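Local atomic coordinates of toll-receptor-related 2 (Hydra vulgaris, PDB entry 4W8H), a protein that probably relays signals in the innate immune system of Hydra through its Toll/interleukin-1 receptor (TIR) domain, the part described here. Residues V64-F69 / L91-E96. Numbering follows the deposited sequence.
Sequences VMSPDF and LYRPCE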
# COMPACT_ATOMS: atom_id res chain seq x y z
N VAL A 64 -1.97 -3.29 1.42
CA VAL A 64 -2.82 -3.41 2.63
C VAL A 64 -3.32 -4.86 2.64
O VAL A 64 -4.36 -5.19 2.05
CB VAL A 64 -3.94 -2.39 2.62
CG1 VAL A 64 -4.79 -2.57 3.90
CG2 VAL A 64 -3.39 -0.97 2.52
N MET A 65 -2.58 -5.73 3.34
CA MET A 65 -2.86 -7.15 3.32
C MET A 65 -4.06 -7.46 4.23
O MET A 65 -4.19 -6.97 5.38
CB MET A 65 -1.64 -7.93 3.79
CG MET A 65 -0.41 -7.66 2.92
SD MET A 65 0.98 -8.77 3.26
CE MET A 65 1.39 -8.22 4.91
N SER A 66 -4.91 -8.32 3.73
CA SER A 66 -6.12 -8.80 4.40
C SER A 66 -6.64 -10.00 3.58
O SER A 66 -6.19 -10.22 2.45
CB SER A 66 -7.20 -7.73 4.37
OG SER A 66 -7.79 -7.62 3.08
N PRO A 67 -7.63 -10.72 4.10
CA PRO A 67 -8.17 -11.81 3.29
C PRO A 67 -8.74 -11.34 1.98
O PRO A 67 -8.63 -12.03 0.96
CB PRO A 67 -9.27 -12.40 4.19
CG PRO A 67 -8.85 -12.04 5.60
CD PRO A 67 -8.18 -10.70 5.48
N ASP A 68 -9.33 -10.15 1.97
CA ASP A 68 -9.93 -9.64 0.73
C ASP A 68 -8.90 -9.14 -0.28
O ASP A 68 -9.09 -9.24 -1.49
CB ASP A 68 -10.94 -8.57 1.05
CG ASP A 68 -12.13 -9.14 1.80
OD1 ASP A 68 -12.79 -10.06 1.24
OD2 ASP A 68 -12.40 -8.70 2.94
N PHE A 69 -7.77 -8.63 0.21
CA PHE A 69 -6.67 -8.25 -0.68
C PHE A 69 -6.27 -9.42 -1.57
O PHE A 69 -6.07 -9.25 -2.77
CB PHE A 69 -5.45 -7.83 0.13
CG PHE A 69 -4.32 -7.36 -0.71
CD1 PHE A 69 -3.38 -8.24 -1.19
CD2 PHE A 69 -4.19 -6.03 -1.01
CE1 PHE A 69 -2.35 -7.82 -2.00
CE2 PHE A 69 -3.15 -5.59 -1.85
CZ PHE A 69 -2.25 -6.50 -2.34
N LEU A 91 0.12 -5.58 7.46
CA LEU A 91 -0.86 -6.61 7.82
C LEU A 91 -1.99 -5.93 8.53
O LEU A 91 -1.89 -5.60 9.72
CB LEU A 91 -0.25 -7.74 8.66
CG LEU A 91 -1.18 -8.94 8.89
CD1 LEU A 91 -1.41 -9.76 7.65
CD2 LEU A 91 -0.64 -9.82 10.01
N TYR A 92 -3.06 -5.67 7.79
CA TYR A 92 -4.20 -4.92 8.30
C TYR A 92 -5.17 -5.86 9.02
O TYR A 92 -5.68 -5.53 10.08
CB TYR A 92 -4.87 -4.11 7.17
CG TYR A 92 -6.21 -3.54 7.55
CD1 TYR A 92 -6.39 -2.78 8.69
CD2 TYR A 92 -7.34 -3.86 6.79
CE1 TYR A 92 -7.67 -2.32 9.05
CE2 TYR A 92 -8.60 -3.40 7.13
CZ TYR A 92 -8.76 -2.68 8.28
OH TYR A 92 -10.03 -2.28 8.60
N ARG A 93 -5.48 -6.97 8.38
CA ARG A 93 -6.31 -8.02 8.97
C ARG A 93 -5.59 -9.36 8.82
O ARG A 93 -4.99 -9.58 7.79
CB ARG A 93 -7.67 -8.08 8.30
CG ARG A 93 -8.55 -6.87 8.58
CD ARG A 93 -9.60 -6.68 7.44
NE ARG A 93 -10.39 -7.86 7.26
CZ ARG A 93 -10.96 -8.28 6.13
NH1 ARG A 93 -10.80 -7.61 4.97
NH2 ARG A 93 -11.67 -9.40 6.19
N PRO A 94 -5.69 -10.25 9.83
CA PRO A 94 -5.01 -11.55 9.73
C PRO A 94 -5.48 -12.33 8.51
O PRO A 94 -6.64 -12.30 8.13
CB PRO A 94 -5.42 -12.28 11.01
CG PRO A 94 -5.75 -11.17 11.98
CD PRO A 94 -6.43 -10.13 11.10
N CYS A 95 -4.54 -13.00 7.86
CA CYS A 95 -4.83 -13.70 6.62
C CYS A 95 -3.70 -14.67 6.31
O CYS A 95 -2.62 -14.59 6.88
CB CYS A 95 -5.04 -12.73 5.46
SG CYS A 95 -3.68 -11.63 5.14
N GLU A 96 -3.94 -15.53 5.33
CA GLU A 96 -2.89 -16.37 4.79
C GLU A 96 -2.08 -15.53 3.82
O GLU A 96 -2.56 -15.16 2.76
CB GLU A 96 -3.47 -17.57 4.03
CG GLU A 96 -2.39 -18.55 3.54
CD GLU A 96 -2.96 -19.81 2.92
OE1 GLU A 96 -4.13 -20.10 3.16
OE2 GLU A 96 -2.24 -20.51 2.18
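L91 lies beside M65 in a parallel bridge. The M65 chain bends at its last torsion (chi3 -67°), which puts CE 4.1 Å from L91 CB. One residue on, Y92 packs its CB 3.6 Å from V64 CG1. The backbone N atoms of Y92 and R93 both donate to M65 O, at 3.0 Å and 3.3 Å, so one carbonyl holds the chain where it leaves the strand. R93 then reaches across to the turn after M65. Its NH1 donates to D68 OD2 at 2.8 Å, a nearly straight hydrogen bond within a salt bridge. The donor comes to the anti side of the carboxylate, 22° out of its plane. P67 CD sits over the centre of one guanidinium face, 3.7 Å above the plane. D15 is a second acidic partner of NH1 and also bonds S66 OG. An alanine in place of R93 would probably leave D68 and D15 without their shared positive charge, and P67 CD without the guanidinium face it lies on. P67 CG touches P94 O, and C95 CB packs 3.7 Å from P67 CD. The contact lies at the C-terminal ends of strands 58-65 and 87-91, adjacent in the parallel sheet of the flavodoxin-like TIR fold. V64 packs on helix 16-29, W18 stacks on Y92, and F69 packs on helix 73-82.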